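Local structure of G-protein alpha subunit Galpha7 (Naegleria fowleri, 6NE6) at residues H250-V254 with P277-K281; N220-L226 with D265-E269; L245-D251 with D299-A305; I12-A17 with V197-V203. The protein probably binds and hydrolyses GTP as the alpha subunit of a heterotrimeric G protein, acting as a nucleotide-dependent switch in signalling. The contacts are given in a common frame with arbitrary orientation. Where two conformers were deposited one is given. Numbering follows the deposited sequence.

Contact 1 of 4, residues H250-V254 with P277-K281; sequences HDLFV and PDAAK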
# COMPACT_ATOMS: atom_id res chain seq x y z
N HIS A 250 -9.75 -3.26 -0.48
CA HIS A 250 -11.03 -3.84 -0.87
C HIS A 250 -11.80 -2.94 -1.83
O HIS A 250 -12.32 -3.40 -2.85
CB HIS A 250 -11.87 -4.12 0.39
CG HIS A 250 -13.29 -4.51 0.11
ND1 HIS A 250 -14.28 -3.58 -0.13
CD2 HIS A 250 -13.89 -5.72 0.06
CE1 HIS A 250 -15.42 -4.21 -0.35
NE2 HIS A 250 -15.21 -5.51 -0.23
N ASP A 251 -11.89 -1.64 -1.53
CA ASP A 251 -12.68 -0.76 -2.39
C ASP A 251 -12.05 -0.60 -3.78
O ASP A 251 -12.77 -0.47 -4.78
CB ASP A 251 -12.89 0.59 -1.69
CG ASP A 251 -13.87 0.49 -0.50
OD1 ASP A 251 -14.50 -0.57 -0.29
OD2 ASP A 251 -14.00 1.49 0.24
N LEU A 252 -10.71 -0.62 -3.88
CA LEU A 252 -10.05 -0.59 -5.19
C LEU A 252 -10.34 -1.87 -5.97
O LEU A 252 -10.60 -1.82 -7.18
CB LEU A 252 -8.55 -0.39 -5.02
CG LEU A 252 -7.72 -0.34 -6.30
CD1 LEU A 252 -8.25 0.72 -7.23
CD2 LEU A 252 -6.23 -0.09 -5.97
N PHE A 253 -10.28 -3.01 -5.28
CA PHE A 253 -10.68 -4.28 -5.88
C PHE A 253 -12.10 -4.21 -6.43
O PHE A 253 -12.36 -4.63 -7.56
CB PHE A 253 -10.55 -5.41 -4.85
CG PHE A 253 -11.22 -6.68 -5.26
CD1 PHE A 253 -10.56 -7.59 -6.07
CD2 PHE A 253 -12.52 -6.97 -4.84
CE1 PHE A 253 -11.17 -8.78 -6.45
CE2 PHE A 253 -13.14 -8.16 -5.23
CZ PHE A 253 -12.47 -9.05 -6.04
N VAL A 254 -13.03 -3.66 -5.64
CA VAL A 254 -14.41 -3.56 -6.10
C VAL A 254 -14.50 -2.74 -7.37
O VAL A 254 -15.20 -3.12 -8.32
CB VAL A 254 -15.31 -2.98 -4.99
CG1 VAL A 254 -16.68 -2.62 -5.56
CG2 VAL A 254 -15.44 -4.01 -3.84
N PRO A 277 -18.28 -8.30 -7.37
CA PRO A 277 -17.13 -8.24 -6.46
C PRO A 277 -17.25 -9.16 -5.27
O PRO A 277 -16.23 -9.63 -4.76
CB PRO A 277 -17.10 -6.77 -6.01
CG PRO A 277 -17.94 -6.03 -7.02
CD PRO A 277 -18.96 -7.00 -7.52
N ASP A 278 -18.47 -9.41 -4.78
CA ASP A 278 -18.61 -10.23 -3.59
C ASP A 278 -18.30 -11.69 -3.89
O ASP A 278 -17.61 -12.35 -3.11
CB ASP A 278 -20.02 -10.07 -3.02
CG ASP A 278 -20.22 -8.72 -2.32
OD1 ASP A 278 -19.21 -8.00 -2.12
OD2 ASP A 278 -21.36 -8.39 -1.98
N ALA A 279 -18.78 -12.19 -5.03
CA ALA A 279 -18.43 -13.55 -5.43
C ALA A 279 -16.93 -13.67 -5.65
O ALA A 279 -16.31 -14.67 -5.24
CB ALA A 279 -19.20 -13.95 -6.69
N ALA A 280 -16.33 -12.66 -6.27
CA ALA A 280 -14.90 -12.71 -6.57
C ALA A 280 -14.06 -12.62 -5.31
O ALA A 280 -13.07 -13.34 -5.16
CB ALA A 280 -14.54 -11.60 -7.56
N LYS A 281 -14.45 -11.75 -4.36
CA LYS A 281 -13.62 -11.64 -3.17
C LYS A 281 -13.76 -12.87 -2.28
O LYS A 281 -12.80 -13.25 -1.60
CB LYS A 281 -13.93 -10.36 -2.38
CG LYS A 281 -15.22 -10.40 -1.57
CD LYS A 281 -15.55 -9.00 -1.05
CE LYS A 281 -16.77 -9.01 -0.15
NZ LYS A 281 -17.27 -7.61 0.11
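The first turns of two helices meet here in the Ras-like GTPase fold. Helix 250-258 begins within the NKxD sequence, Asn248 to Asp251. The short axes of 250-254 and 277-281 approach to 10.7 Å, with 119° between their directions. The backbones are nearest at Pro277, whose CA lies 5.4 Å from Val254 CA. Pro277 CB packs on Val254 CG2 at 3.9 Å. Its carbonyl O sits at the edge of the Phe253 ring, 3.5 Å from CE2. The Asp278 CB points away from the other helix, but its OD1 forms a 3.0 Å salt bridge with Lys281 NZ. Ala280 CB also meets the Phe253 ring edge, 3.6 Å from CZ, so the aromatic fills the gap between the helices. Lys281 CB lies 3.7 Å from Phe253 CE2. The extended remainder of this lysine reaches the imidazole, which links two polar partners. Lys281 NZ donates to His250 NE2 at 3.0 Å, and His250 ND1 donates to Asp251 OD1 at 3.0 Å.

Contact 2 of 4, residues N220-L226 with D265-E269; sequences NRMKESL and DTFEE. With EDO (1,2-ethanediol), chain D.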
# COMPACT_ATOMS: atom_id res chain seq x y z
N ASN A 220 2.26 -13.25 -11.77
CA ASN A 220 1.12 -12.51 -11.26
C ASN A 220 1.30 -12.21 -9.78
O ASN A 220 1.71 -13.07 -9.01
CB ASN A 220 -0.16 -13.32 -11.49
CG ASN A 220 -1.37 -12.66 -10.89
OD1 ASN A 220 -1.75 -12.94 -9.75
ND2 ASN A 220 -2.01 -11.78 -11.66
N ARG A 221 0.94 -10.98 -9.37
CA ARG A 221 1.18 -10.56 -7.99
C ARG A 221 0.38 -11.39 -6.99
O ARG A 221 0.89 -11.75 -5.93
CB ARG A 221 0.83 -9.08 -7.80
CG ARG A 221 1.85 -8.12 -8.39
CD ARG A 221 1.67 -6.71 -7.83
NE ARG A 221 2.60 -5.77 -8.47
CZ ARG A 221 2.80 -4.52 -8.06
NH1 ARG A 221 2.14 -4.06 -7.00
NH2 ARG A 221 3.67 -3.75 -8.70
N MET A 222 -0.89 -11.66 -7.29
CA MET A 222 -1.70 -12.40 -6.34
C MET A 222 -1.26 -13.86 -6.25
O MET A 222 -1.26 -14.45 -5.16
CB MET A 222 -3.19 -12.30 -6.70
CG MET A 222 -4.08 -12.96 -5.65
SD MET A 222 -5.83 -12.59 -5.86
CE MET A 222 -5.90 -10.94 -5.16
N LYS A 223 -0.89 -14.46 -7.39
CA LYS A 223 -0.36 -15.82 -7.34
C LYS A 223 0.90 -15.88 -6.50
O LYS A 223 1.10 -16.84 -5.73
CB LYS A 223 -0.10 -16.36 -8.74
CG LYS A 223 -1.40 -16.59 -9.49
CD LYS A 223 -1.17 -17.20 -10.86
CE LYS A 223 -2.51 -17.42 -11.53
NZ LYS A 223 -2.33 -17.96 -12.91
N GLU A 224 1.76 -14.86 -6.61
CA GLU A 224 2.98 -14.86 -5.81
C GLU A 224 2.66 -14.66 -4.33
O GLU A 224 3.24 -15.33 -3.47
CB GLU A 224 3.93 -13.78 -6.34
CG GLU A 224 5.22 -13.59 -5.54
CD GLU A 224 6.17 -14.77 -5.66
OE1 GLU A 224 5.99 -15.61 -6.57
OE2 GLU A 224 7.11 -14.85 -4.83
N SER A 225 1.72 -13.76 -4.03
CA SER A 225 1.35 -13.52 -2.64
C SER A 225 0.73 -14.75 -2.01
O SER A 225 0.99 -15.06 -0.84
CB SER A 225 0.39 -12.33 -2.54
OG SER A 225 1.01 -11.13 -2.96
N LEU A 226 -0.12 -15.47 -2.75
CA LEU A 226 -0.67 -16.72 -2.24
C LEU A 226 0.43 -17.72 -1.93
O LEU A 226 0.41 -18.39 -0.89
CB LEU A 226 -1.64 -17.32 -3.26
CG LEU A 226 -3.03 -16.71 -3.30
CD1 LEU A 226 -3.67 -17.06 -4.64
CD2 LEU A 226 -3.87 -17.25 -2.12
N ASP A 265 -9.59 -14.06 -15.74
CA ASP A 265 -8.45 -13.89 -16.62
C ASP A 265 -7.13 -14.16 -15.91
O ASP A 265 -6.11 -14.38 -16.58
CB ASP A 265 -8.44 -12.49 -17.23
CG ASP A 265 -9.40 -12.36 -18.40
OD1 ASP A 265 -9.72 -13.39 -19.02
OD2 ASP A 265 -9.82 -11.23 -18.72
N THR A 266 -7.12 -14.13 -14.58
CA THR A 266 -6.00 -14.59 -13.76
C THR A 266 -6.20 -15.98 -13.19
O THR A 266 -5.27 -16.79 -13.19
CB THR A 266 -5.76 -13.63 -12.59
OG1 THR A 266 -5.58 -12.30 -13.08
CG2 THR A 266 -4.52 -14.07 -11.80
N PHE A 267 -7.39 -16.27 -12.66
CA PHE A 267 -7.67 -17.54 -11.99
C PHE A 267 -8.77 -18.27 -12.76
O PHE A 267 -9.96 -18.03 -12.55
CB PHE A 267 -8.07 -17.30 -10.53
CG PHE A 267 -6.96 -16.72 -9.70
CD1 PHE A 267 -5.97 -17.54 -9.18
CD2 PHE A 267 -6.91 -15.36 -9.44
CE1 PHE A 267 -4.95 -17.01 -8.43
CE2 PHE A 267 -5.89 -14.83 -8.69
CZ PHE A 267 -4.90 -15.66 -8.19
N GLU A 268 -8.35 -19.20 -13.62
CA GLU A 268 -9.30 -19.92 -14.46
C GLU A 268 -10.28 -20.75 -13.66
O GLU A 268 -11.34 -21.11 -14.18
CB GLU A 268 -8.54 -20.82 -15.44
CG GLU A 268 -7.71 -20.06 -16.47
CD GLU A 268 -7.19 -20.97 -17.57
OE1 GLU A 268 -7.55 -22.17 -17.56
OE2 GLU A 268 -6.44 -20.49 -18.44
N GLU A 269 -9.96 -21.08 -12.40
CA GLU A 269 -10.88 -21.83 -11.56
C GLU A 269 -12.03 -20.98 -11.03
O GLU A 269 -13.00 -21.55 -10.51
CB GLU A 269 -10.12 -22.45 -10.38
C1 EDO D . 3.74 -0.15 -7.16
O1 EDO D . 3.90 -1.51 -6.73
C2 EDO D . 4.39 0.02 -8.53
O2 EDO D . 3.72 -0.84 -9.46
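This contact joins the capped N-terminus of helix 221-235 to the loop between helices 250-258 and 277-291, on the periphery of the Ras-like GTPase fold. Asn220 is the N-cap: its OD1 accepts from Lys223 N at 2.9 Å. The same side chain packs on the loop, with ND2 3.4 Å from Thr266 CG2. Asn220 ND2 and Thr266 OG1 both donate to the backbone O of Phe209, so a third segment ties the two together. Phe267 inserts its ring among residues of the first helical turns. Met222 SD lies 3.6 Å from Phe267 CE2, an oblique Met-aromatic contact. Lys223 CG and Leu226 CD1 approach Phe267 CE1 at 3.7 and 4.0 Å. Met287 of helix 277-291 also touches this ring. Arg221 NH1 and NH2 hydrogen-bond O1 of an ethanediol, probably from the crystallisation liquor, and NH1 forms a salt bridge with Asp19. At the exposed margin, Lys223 NZ makes a weak 3.2 Å hydrogen bond to Thr266 O.

Contact 3 of 4, residues L245-D251 with D299-A305; sequences LLLNKHD and DVFFVTA
Parallel, extended strands 245-248 and 299-302 are joined by a ladder of four backbone hydrogen bonds: Leu245 N to Asp299 O (3.1 Å), Phe301 N to Leu245 O (2.9 Å), Leu247 N to Phe301 O (2.8 Å) and Val303 N to Leu247 O (2.9 Å). Strand 242-248 runs into the NKxD sequence, Asn248 to Asp251, which in GTPases reads the guanine base. No nucleotide is bound here. The register pairs Leu245 with Val300, Leu246 with Phe301 and Leu247 with Phe302. The axes lie 4.7 Å apart at 16°. At the end of its strand, Asn248 accepts through OD1 from Ala305 N (3.0 Å), while Asn248 ND2 hydrogen-bonds to Ser20 O in the probable P-loop. Lys249 has a left-handed backbone (61/34) and is the N-cap of helix 250-258. His250 N then donates to Val303 O (3.0 Å) and Asp251 N to Thr304 OG1 (2.9 Å). His250, chi1 t, places ND1 3.0 Å from Asp251 OD1 in a hydrogen bond. Leu246 and Phe301 share one sheet face, where helix 308-326 touches Phe301. Leu245, Leu247, Val300 and Phe302 occupy the other, beside helix 277-291. There Leu247 CD1, chi1 m, packs 3.7 Å from Phe302 CE1.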
# COMPACT_ATOMS: atom_id res chain seq x y z
N LEU A 245 -5.36 -12.54 8.84
CA LEU A 245 -5.15 -12.19 7.44
C LEU A 245 -6.04 -10.99 7.11
O LEU A 245 -7.25 -11.04 7.32
CB LEU A 245 -5.49 -13.37 6.52
CG LEU A 245 -5.36 -13.05 5.02
CD1 LEU A 245 -3.91 -12.70 4.64
CD2 LEU A 245 -5.89 -14.22 4.18
N LEU A 246 -5.42 -9.91 6.62
CA LEU A 246 -6.15 -8.71 6.21
C LEU A 246 -6.05 -8.59 4.69
O LEU A 246 -4.96 -8.41 4.15
CB LEU A 246 -5.56 -7.48 6.88
CG LEU A 246 -6.12 -7.10 8.25
CD1 LEU A 246 -5.87 -8.20 9.28
CD2 LEU A 246 -5.47 -5.78 8.67
N LEU A 247 -7.19 -8.70 4.01
CA LEU A 247 -7.23 -8.55 2.56
C LEU A 247 -7.58 -7.09 2.31
O LEU A 247 -8.74 -6.68 2.47
CB LEU A 247 -8.22 -9.53 1.93
CG LEU A 247 -7.80 -11.00 2.14
CD1 LEU A 247 -8.89 -12.00 1.69
CD2 LEU A 247 -6.50 -11.30 1.42
N ASN A 248 -6.57 -6.30 1.95
CA ASN A 248 -6.61 -4.86 1.92
C ASN A 248 -6.93 -4.36 0.52
O ASN A 248 -7.01 -5.13 -0.45
CB ASN A 248 -5.26 -4.31 2.43
CG ASN A 248 -5.25 -2.81 2.62
OD1 ASN A 248 -6.26 -2.20 2.96
ND2 ASN A 248 -4.09 -2.21 2.39
N LYS A 249 -7.15 -3.05 0.41
CA LYS A 249 -7.51 -2.39 -0.84
C LYS A 249 -8.83 -2.91 -1.39
O LYS A 249 -9.03 -2.98 -2.61
CB LYS A 249 -6.39 -2.50 -1.88
CG LYS A 249 -5.01 -2.09 -1.35
CD LYS A 249 -3.96 -2.07 -2.45
CE LYS A 249 -2.59 -1.70 -1.89
NZ LYS A 249 -1.59 -1.56 -3.00
N HIS A 250 -9.75 -3.26 -0.48
CA HIS A 250 -11.03 -3.84 -0.87
C HIS A 250 -11.80 -2.94 -1.83
O HIS A 250 -12.32 -3.40 -2.85
CB HIS A 250 -11.87 -4.12 0.39
CG HIS A 250 -13.29 -4.51 0.11
ND1 HIS A 250 -14.28 -3.58 -0.13
CD2 HIS A 250 -13.89 -5.72 0.06
CE1 HIS A 250 -15.42 -4.21 -0.35
NE2 HIS A 250 -15.21 -5.51 -0.23
N ASP A 251 -11.89 -1.64 -1.53
CA ASP A 251 -12.68 -0.76 -2.39
C ASP A 251 -12.05 -0.60 -3.78
O ASP A 251 -12.77 -0.47 -4.78
CB ASP A 251 -12.89 0.59 -1.69
CG ASP A 251 -13.87 0.49 -0.50
OD1 ASP A 251 -14.50 -0.57 -0.29
OD2 ASP A 251 -14.00 1.49 0.24
N ASP A 299 -8.47 -15.29 12.14
CA ASP A 299 -9.61 -14.82 11.36
C ASP A 299 -9.09 -14.16 10.08
O ASP A 299 -7.89 -13.94 9.91
CB ASP A 299 -10.47 -13.86 12.20
CG ASP A 299 -11.95 -13.96 11.88
OD1 ASP A 299 -12.32 -14.47 10.80
OD2 ASP A 299 -12.74 -13.50 12.72
N VAL A 300 -10.02 -13.84 9.18
CA VAL A 300 -9.72 -13.15 7.92
C VAL A 300 -10.66 -11.96 7.81
O VAL A 300 -11.86 -12.10 8.04
CB VAL A 300 -9.88 -14.08 6.70
CG1 VAL A 300 -9.66 -13.29 5.42
CG2 VAL A 300 -8.92 -15.27 6.77
N PHE A 301 -10.11 -10.79 7.48
CA PHE A 301 -10.90 -9.56 7.38
C PHE A 301 -10.63 -8.88 6.05
O PHE A 301 -9.48 -8.81 5.60
CB PHE A 301 -10.57 -8.55 8.52
CG PHE A 301 -10.95 -9.01 9.89
CD1 PHE A 301 -12.20 -8.71 10.43
CD2 PHE A 301 -10.06 -9.73 10.67
CE1 PHE A 301 -12.55 -9.13 11.71
CE2 PHE A 301 -10.41 -10.14 11.96
CZ PHE A 301 -11.64 -9.85 12.47
N PHE A 302 -11.68 -8.35 5.44
CA PHE A 302 -11.52 -7.44 4.31
C PHE A 302 -11.41 -6.03 4.86
O PHE A 302 -12.10 -5.67 5.81
CB PHE A 302 -12.72 -7.52 3.36
CG PHE A 302 -12.91 -8.87 2.73
CD1 PHE A 302 -12.09 -9.28 1.69
CD2 PHE A 302 -13.90 -9.73 3.18
CE1 PHE A 302 -12.26 -10.51 1.10
CE2 PHE A 302 -14.07 -10.97 2.59
CZ PHE A 302 -13.25 -11.36 1.55
N VAL A 303 -10.57 -5.20 4.23
CA VAL A 303 -10.40 -3.83 4.71
C VAL A 303 -10.01 -2.92 3.56
O VAL A 303 -9.47 -3.36 2.54
CB VAL A 303 -9.36 -3.77 5.86
CG1 VAL A 303 -7.97 -4.05 5.35
CG2 VAL A 303 -9.43 -2.42 6.58
N THR A 304 -10.32 -1.63 3.71
CA THR A 304 -9.79 -0.60 2.83
C THR A 304 -9.06 0.38 3.73
O THR A 304 -9.69 1.21 4.39
CB THR A 304 -10.90 0.09 2.04
OG1 THR A 304 -11.57 -0.89 1.23
CG2 THR A 304 -10.30 1.15 1.11
N ALA A 305 -7.73 0.25 3.79
CA ALA A 305 -6.95 1.06 4.71
C ALA A 305 -7.08 2.55 4.42
O ALA A 305 -6.98 3.36 5.34
CB ALA A 305 -5.47 0.64 4.66
O HOH W 1 -13.51 -1.76 2.70

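Contact 4 of 4, residues I12-A17 with V197-V203; sequences ILLVGA and VDSILFV
Strands 12-16 and 199-203 run parallel, with axes 4.6 Å apart at 24°; the first leads into the probable P-loop, which begins at Gly16. Both are extended, with Ile12 opposite Ser199, Leu14 opposite Leu201 and Val15 opposite Phe202. Ile12 CG2 packs 3.5 Å from Leu201 CG. Leu13 N donates to Ser199 O (2.9 Å), and its O accepts from Leu201 N (2.9 Å). Leu13 CB meets Val197 CG1 at 3.9 Å. Leu14, chi1 m, sets CD2 4.1 Å from Leu201 CB. Val15 N donates to Leu201 O (3.0 Å), its O accepts from Val203 N (2.7 Å), and CG2 reaches Ile200 CG2 at 3.7 Å. At Gly16 (168/172) an ideal CB would clash with Val203 O. A water bridges Ala17 N (2.9 Å) and Val203 O (2.6 Å). The pair lies inside the sheet, between strands 173-180 and 242-248. Helices 22-32 and 308-326 pack on the face of Ile12, Leu14 and Leu201, while Phe202 on the other face meets Phe229 and Tyr232 of helix 221-235.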
# COMPACT_ATOMS: atom_id res chain seq x y z
N ILE A 12 1.18 -5.59 18.12
CA ILE A 12 0.58 -6.10 16.89
C ILE A 12 1.52 -5.74 15.76
O ILE A 12 1.75 -4.55 15.49
CB ILE A 12 -0.81 -5.49 16.65
CG1 ILE A 12 -1.72 -5.79 17.85
CG2 ILE A 12 -1.40 -6.00 15.34
CD1 ILE A 12 -3.05 -5.10 17.73
N LEU A 13 2.07 -6.75 15.09
CA LEU A 13 3.08 -6.57 14.06
C LEU A 13 2.42 -6.60 12.69
O LEU A 13 1.73 -7.55 12.35
CB LEU A 13 4.13 -7.68 14.12
CG LEU A 13 5.20 -7.71 13.02
CD1 LEU A 13 6.06 -6.44 13.06
CD2 LEU A 13 6.09 -8.96 13.17
N LEU A 14 2.70 -5.58 11.88
CA LEU A 14 2.26 -5.55 10.49
C LEU A 14 3.27 -6.30 9.63
O LEU A 14 4.47 -6.02 9.70
CB LEU A 14 2.12 -4.11 10.00
CG LEU A 14 0.96 -3.30 10.58
CD1 LEU A 14 1.17 -1.82 10.26
CD2 LEU A 14 -0.37 -3.78 9.98
N VAL A 15 2.78 -7.24 8.83
CA VAL A 15 3.59 -8.08 7.95
C VAL A 15 2.96 -8.04 6.57
O VAL A 15 1.73 -8.15 6.45
CB VAL A 15 3.68 -9.52 8.49
CG1 VAL A 15 4.45 -10.45 7.57
CG2 VAL A 15 4.33 -9.53 9.89
N GLY A 16 3.77 -7.86 5.53
CA GLY A 16 3.23 -7.88 4.18
C GLY A 16 4.25 -7.35 3.19
O GLY A 16 5.30 -6.81 3.55
N ALA A 17 3.90 -7.48 1.91
CA ALA A 17 4.75 -7.01 0.83
C ALA A 17 4.80 -5.48 0.79
O ALA A 17 4.06 -4.77 1.50
CB ALA A 17 4.27 -7.57 -0.51
N VAL A 197 5.83 -10.19 20.24
CA VAL A 197 4.70 -9.89 19.37
C VAL A 197 3.50 -10.72 19.82
O VAL A 197 3.58 -11.96 19.86
CB VAL A 197 5.05 -10.17 17.90
CG1 VAL A 197 3.81 -10.21 17.04
CG2 VAL A 197 6.03 -9.11 17.40
N ASP A 198 2.40 -10.05 20.15
CA ASP A 198 1.20 -10.78 20.57
C ASP A 198 0.32 -11.20 19.39
O ASP A 198 -0.36 -12.24 19.47
CB ASP A 198 0.40 -9.91 21.54
CG ASP A 198 1.19 -9.58 22.79
OD1 ASP A 198 0.89 -10.17 23.86
OD2 ASP A 198 2.14 -8.75 22.70
N SER A 199 0.32 -10.43 18.31
CA SER A 199 -0.53 -10.72 17.16
C SER A 199 0.18 -10.23 15.91
O SER A 199 0.94 -9.26 15.95
CB SER A 199 -1.90 -10.04 17.30
OG SER A 199 -2.73 -10.29 16.18
N ILE A 200 -0.09 -10.90 14.79
CA ILE A 200 0.43 -10.53 13.48
C ILE A 200 -0.76 -10.22 12.59
O ILE A 200 -1.70 -11.01 12.53
CB ILE A 200 1.27 -11.66 12.87
CG1 ILE A 200 2.57 -11.85 13.66
CG2 ILE A 200 1.51 -11.42 11.36
CD1 ILE A 200 3.25 -13.19 13.35
N LEU A 201 -0.70 -9.08 11.89
CA LEU A 201 -1.64 -8.75 10.82
C LEU A 201 -0.90 -8.98 9.52
O LEU A 201 -0.04 -8.18 9.14
CB LEU A 201 -2.14 -7.31 10.91
CG LEU A 201 -2.76 -6.86 12.23
CD1 LEU A 201 -3.45 -5.52 12.03
CD2 LEU A 201 -3.75 -7.91 12.75
N PHE A 202 -1.23 -10.08 8.84
CA PHE A 202 -0.63 -10.41 7.55
C PHE A 202 -1.46 -9.70 6.49
O PHE A 202 -2.63 -10.03 6.29
CB PHE A 202 -0.61 -11.91 7.32
CG PHE A 202 0.35 -12.32 6.24
CD1 PHE A 202 0.03 -12.14 4.91
CD2 PHE A 202 1.58 -12.85 6.58
CE1 PHE A 202 0.94 -12.50 3.91
CE2 PHE A 202 2.48 -13.21 5.60
CZ PHE A 202 2.16 -13.03 4.26
N VAL A 203 -0.87 -8.71 5.82
CA VAL A 203 -1.63 -7.84 4.92
C VAL A 203 -1.35 -8.24 3.48
O VAL A 203 -0.18 -8.27 3.06
CB VAL A 203 -1.28 -6.37 5.14
CG1 VAL A 203 -2.16 -5.48 4.26
CG2 VAL A 203 -1.40 -5.99 6.62
O HOH W 2 1.56 -9.00 1.25

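Contacts 3 and 4 lie in one mixed sheet, their centres 13 Å apart. Leu246 N lies 2.8 Å from Phe202 O on the neighbouring strand. Contact 4 closes before the others open. Its strand 10-16 leads into the probable P-loop, and contact 3 holds the NKxD sequence, so two expected nucleotide-binding elements follow strands 10-16 and 242-248, with strand 199-205 between them. Contacts 1 and 3 start from the same stretch, sharing His250 and Asp251; their centres are 10 Å apart. Contact 2 is more peripheral, its centre 15 Å from that of contact 1. Its segments alternate with those of contacts 1 and 3. Segment 265-269 lies in the loop between the two helices of contact 1.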